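Local coordinates for DyP2 (Amycolatopsis sp. ATCC 39116, PDB 4G2C), which is a haem-containing dye-decolourising peroxidase from a lignin-reactive bacterium, a multifunctional enzyme that probably uses peroxide to oxidise dyes and other substrates, at residues A[412-415]-A[416-420]. Residues are numbered along the deposited sequence; the frame is centred on the assembly and turned at random.
Sequences LGNQ and FEFTQ. With HEM (protoporphyrin IX containing Fe), chain C; ACT (acetate ion), chain E.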
ATOM      1  N   LEU A 412     -10.206  -9.014   0.674  1.00 20.83           N
ATOM      2  CA  LEU A 412      -9.354  -8.763  -0.488  1.00 22.93           C
ATOM      3  C   LEU A 412     -10.158  -8.405  -1.730  1.00 23.87           C
ATOM      4  O   LEU A 412      -9.761  -7.550  -2.514  1.00 21.87           O
ATOM      5  CB  LEU A 412      -8.453  -9.979  -0.780  1.00 22.63           C
ATOM      6  CG  LEU A 412      -7.226 -10.133   0.109  1.00 24.10           C
ATOM      7  CD1 LEU A 412      -6.620 -11.547  -0.040  1.00 24.15           C
ATOM      8  CD2 LEU A 412      -6.185  -9.050  -0.195  1.00 21.51           C
ATOM      9  N   GLY A 413     -11.288  -9.071  -1.927  1.00 24.69           N
ATOM     10  CA  GLY A 413     -12.074  -8.795  -3.111  1.00 20.94           C
ATOM     11  C   GLY A 413     -12.649  -7.394  -3.061  1.00 25.60           C
ATOM     12  O   GLY A 413     -12.802  -6.728  -4.094  1.00 25.61           O
ATOM     13  N   ASN A 414     -12.983  -6.931  -1.862  1.00 19.87           N
ATOM     14  CA  ASN A 414     -13.709  -5.666  -1.750  1.00 24.94           C
ATOM     15  C   ASN A 414     -12.789  -4.476  -1.527  1.00 25.49           C
ATOM     16  O   ASN A 414     -13.252  -3.345  -1.440  1.00 26.78           O
ATOM     17  CB  ASN A 414     -14.746  -5.727  -0.622  1.00 24.92           C
ATOM     18  CG  ASN A 414     -15.746  -4.572  -0.681  1.00 29.10           C
ATOM     19  OD1 ASN A 414     -16.341  -4.298  -1.730  1.00 28.38           O
ATOM     20  ND2 ASN A 414     -15.927  -3.890   0.443  1.00 25.81           N
ATOM     21  N   GLN A 415     -11.492  -4.745  -1.417  1.00 21.40           N
ATOM     22  CA  GLN A 415     -10.538  -3.710  -1.057  1.00 21.98           C
ATOM     23  C   GLN A 415      -9.419  -3.612  -2.097  1.00 23.24           C
ATOM     24  O   GLN A 415      -9.552  -2.829  -3.044  1.00 22.79           O
ATOM     25  CB  GLN A 415     -10.014  -3.902   0.376  1.00 21.49           C
ATOM     26  CG  GLN A 415     -10.966  -3.370   1.440  1.00 21.09           C
ATOM     27  CD  GLN A 415     -10.491  -3.656   2.844  1.00 22.78           C
ATOM     28  OE1 GLN A 415     -10.323  -4.813   3.224  1.00 21.70           O
ATOM     29  NE2 GLN A 415     -10.241  -2.597   3.620  1.00 20.65           N
ATOM     30  N   PHE A 416      -8.347  -4.403  -1.976  1.00 21.47           N
ATOM     31  CA  PHE A 416      -7.309  -4.297  -3.011  1.00 23.05           C
ATOM     32  C   PHE A 416      -7.855  -4.582  -4.404  1.00 21.13           C
ATOM     33  O   PHE A 416      -7.677  -3.777  -5.311  1.00 19.89           O
ATOM     34  CB  PHE A 416      -6.078  -5.181  -2.801  1.00 19.79           C
ATOM     35  CG  PHE A 416      -5.278  -5.352  -4.073  1.00 20.09           C
ATOM     36  CD1 PHE A 416      -4.484  -4.315  -4.548  1.00 19.01           C
ATOM     37  CD2 PHE A 416      -5.391  -6.513  -4.834  1.00 20.16           C
ATOM     38  CE1 PHE A 416      -3.790  -4.433  -5.739  1.00 20.26           C
ATOM     39  CE2 PHE A 416      -4.695  -6.650  -6.030  1.00 20.82           C
ATOM     40  CZ  PHE A 416      -3.891  -5.605  -6.484  1.00 25.11           C
ATOM     41  N   GLU A 417      -8.498  -5.738  -4.575  1.00 20.78           N
ATOM     42  CA  GLU A 417      -9.001  -6.125  -5.895  1.00 21.84           C
ATOM     43  C   GLU A 417     -10.081  -5.215  -6.443  1.00 20.17           C
ATOM     44  O   GLU A 417     -10.106  -4.943  -7.630  1.00 20.72           O
ATOM     45  CB  GLU A 417      -9.491  -7.569  -5.907  1.00 22.71           C
ATOM     46  CG  GLU A 417      -8.396  -8.582  -5.621  1.00 22.93           C
ATOM     47  CD  GLU A 417      -8.909  -9.985  -5.745  1.00 24.65           C
ATOM     48  OE1 GLU A 417     -10.143 -10.167  -5.572  1.00 23.10           O
ATOM     49  OE2 GLU A 417      -8.093 -10.889  -6.047  1.00 26.21           O
ATOM     50  N   PHE A 418     -10.990  -4.765  -5.584  1.00 23.83           N
ATOM     51  CA  PHE A 418     -11.991  -3.785  -5.988  1.00 19.84           C
ATOM     52  C   PHE A 418     -11.287  -2.550  -6.563  1.00 17.88           C
ATOM     53  O   PHE A 418     -11.599  -2.082  -7.667  1.00 18.40           O
ATOM     54  CB  PHE A 418     -12.867  -3.394  -4.775  1.00 22.88           C
ATOM     55  CG  PHE A 418     -14.193  -2.769  -5.145  1.00 22.79           C
ATOM     56  CD1 PHE A 418     -14.302  -1.398  -5.356  1.00 22.53           C
ATOM     57  CD2 PHE A 418     -15.331  -3.559  -5.290  1.00 26.67           C
ATOM     58  CE1 PHE A 418     -15.534  -0.817  -5.697  1.00 21.53           C
ATOM     59  CE2 PHE A 418     -16.563  -2.998  -5.639  1.00 24.49           C
ATOM     60  CZ  PHE A 418     -16.661  -1.620  -5.844  1.00 26.83           C
ATOM     61  N   THR A 419     -10.331  -2.017  -5.804  1.00 17.83           N
ATOM     62  CA  THR A 419      -9.658  -0.764  -6.164  1.00 17.57           C
ATOM     63  C   THR A 419      -8.908  -0.898  -7.492  1.00 20.52           C
ATOM     64  O   THR A 419      -8.991  -0.027  -8.367  1.00 18.29           O
ATOM     65  CB  THR A 419      -8.691  -0.323  -5.047  1.00 21.24           C
ATOM     66  OG1 THR A 419      -9.444   0.006  -3.866  1.00 21.29           O
ATOM     67  CG2 THR A 419      -7.852   0.875  -5.480  1.00 19.42           C
ATOM     68  N   GLN A 420      -8.204  -2.016  -7.650  1.00 21.63           N
ATOM     69  CA  GLN A 420      -7.438  -2.288  -8.864  1.00 21.80           C
ATOM     70  C   GLN A 420      -8.368  -2.553 -10.041  1.00 21.14           C
ATOM     71  O   GLN A 420      -8.199  -1.985 -11.131  1.00 21.20           O
ATOM     72  CB  GLN A 420      -6.534  -3.506  -8.663  1.00 22.42           C
ATOM     73  CG  GLN A 420      -5.660  -3.806  -9.859  1.00 20.90           C
ATOM     74  CD  GLN A 420      -4.576  -2.765 -10.036  1.00 20.73           C
ATOM     75  OE1 GLN A 420      -3.773  -2.541  -9.129  1.00 22.49           O
ATOM     76  NE2 GLN A 420      -4.551  -2.111 -11.199  1.00 18.28           N
TER
HETATM   77  CHA HEM C 501      -1.683   7.205  -3.016  1.00 22.15           C
HETATM   78  CHB HEM C 501       1.955   6.150  -6.061  1.00 20.71           C
HETATM   79  CHC HEM C 501       0.379   1.573  -6.455  1.00 21.54           C
HETATM   80  CHD HEM C 501      -3.641   2.846  -4.078  1.00 18.68           C
HETATM   81  C1A HEM C 501      -0.553   7.318  -3.789  1.00 21.21           C
HETATM   82  C2A HEM C 501       0.266   8.507  -3.906  1.00 21.68           C
HETATM   83  C3A HEM C 501       1.269   8.207  -4.742  1.00 19.59           C
HETATM   84  C4A HEM C 501       1.121   6.829  -5.178  1.00 21.42           C
HETATM   85  CMA HEM C 501       2.400   9.151  -5.181  1.00 20.23           C
HETATM   86  CAA HEM C 501      -0.002   9.853  -3.176  1.00 17.30           C
HETATM   87  CBA HEM C 501       0.596   9.795  -1.767  1.00 21.83           C
HETATM   88  CGA HEM C 501      -0.355   9.169  -0.772  1.00 24.10           C
HETATM   89  O1A HEM C 501      -1.509   9.619  -0.647  1.00 23.82           O
HETATM   90  O2A HEM C 501       0.032   8.204  -0.081  1.00 28.37           O
HETATM   91  C1B HEM C 501       1.864   4.824  -6.456  1.00 22.81           C
HETATM   92  C2B HEM C 501       2.771   4.087  -7.334  1.00 22.40           C
HETATM   93  C3B HEM C 501       2.318   2.821  -7.429  1.00 22.78           C
HETATM   94  C4B HEM C 501       1.135   2.705  -6.611  1.00 21.09           C
HETATM   95  CMB HEM C 501       4.012   4.691  -8.039  1.00 20.91           C
HETATM   96  CAB HEM C 501       2.907   1.626  -8.211  1.00 21.85           C
HETATM   97  CBB HEM C 501       4.187   1.618  -8.590  1.00 18.85           C
HETATM   98  C1C HEM C 501      -0.887   1.544  -5.911  1.00 23.66           C
HETATM   99  C2C HEM C 501      -1.829   0.440  -6.004  1.00 24.26           C
HETATM  100  C3C HEM C 501      -2.934   0.795  -5.327  1.00 20.73           C
HETATM  101  C4C HEM C 501      -2.722   2.128  -4.798  1.00 19.66           C
HETATM  102  CMC HEM C 501      -1.574  -0.916  -6.722  1.00 18.99           C
HETATM  103  CAC HEM C 501      -4.240  -0.019  -5.162  1.00 17.92           C
HETATM  104  CBC HEM C 501      -4.560  -1.009  -6.010  1.00 19.74           C
HETATM  105  C1D HEM C 501      -3.465   4.099  -3.530  1.00 22.96           C
HETATM  106  C2D HEM C 501      -4.373   4.703  -2.591  1.00 22.93           C
HETATM  107  C3D HEM C 501      -3.738   6.045  -2.262  1.00 24.59           C
HETATM  108  C4D HEM C 501      -2.538   6.132  -3.032  1.00 22.17           C
HETATM  109  CMD HEM C 501      -5.679   4.102  -2.043  1.00 20.06           C
HETATM  110  CAD HEM C 501      -4.270   7.124  -1.340  1.00 23.25           C
HETATM  111  CBD HEM C 501      -5.385   7.774  -2.134  1.00 21.30           C
HETATM  112  CGD HEM C 501      -6.015   8.741  -1.171  1.00 24.06           C
HETATM  113  O1D HEM C 501      -6.452   8.283  -0.082  1.00 18.78           O
HETATM  114  O2D HEM C 501      -6.024   9.961  -1.489  1.00 25.23           O
HETATM  115  NA  HEM C 501      -0.005   6.321  -4.561  1.00 16.48           N
HETATM  116  NB  HEM C 501       0.888   3.939  -6.039  1.00 24.81           N
HETATM  117  NC  HEM C 501      -1.468   2.559  -5.168  1.00 20.42           N
HETATM  118  ND  HEM C 501      -2.406   4.971  -3.759  1.00 20.39           N
HETATM  119 FE   HEM C 501      -0.777   4.520  -5.072  1.00 20.00          FE
HETATM  120  C   ACT E 503     -14.414  -3.854   4.136  1.00 36.76           C
HETATM  121  O   ACT E 503     -15.171  -3.017   4.701  1.00 37.27           O
HETATM  122  OXT ACT E 503     -14.492  -4.016   2.889  1.00 35.16           O
HETATM  123  CH3 ACT E 503     -13.430  -4.641   4.928  1.00 31.27           C
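At the edge of the haem pocket the turn 412-415 runs straight into the first turn of helix 416-424, and Gln415, the N-cap residue, starts the helix by meeting Thr419 one turn on. Gln415 O takes two bonds from that one residue: Thr419 N comes in at 3.0 Å with a fairly straight N-H (162°), and Thr419 OG1, also at 3.0 Å, reaches it from the opposite face of the carbonyl plane. The torsion chi1 of -66° sets OG1 beside the threonine's own N, facing back down the helix, and sends methyl CG2 the other way, to 3.7 Å from HEM CAC. A valine in its place would probably cost Gln415 O its hydroxyl donor, leaving the carbonyl less firmly held on that face. Phe416 flanks the same vinyl, its CE1 3.5 Å from HEM CBC, so that the helix start, which follows strand 402-409 through a short loop, borders the porphyrin with Phe416 and Thr419, joined by Gln420. Farther back, Glu417 N bonds to Leu412 O almost head-on to the carbonyl, closing the turn that leads into the helix. The extended Glu417 side chain runs past this carbonyl and brings OE1 to 3.4 Å from Gly413 CA; the same oxygen forms a salt bridge with Lys147 and accepts a hydrogen bond from Ser136. On another side, Asn414 and Phe418 lie alongside each other and point the same way, amide and ring planes 71° apart, with Asn414 OD1 3.8 Å from Phe418 CD2. Asn414 ND2 turns instead to an acetate, probably from the crystallisation liquor, while the Phe418 ring stacks with His371, whose ND1 is hydrogen-bonded to Asn414 O.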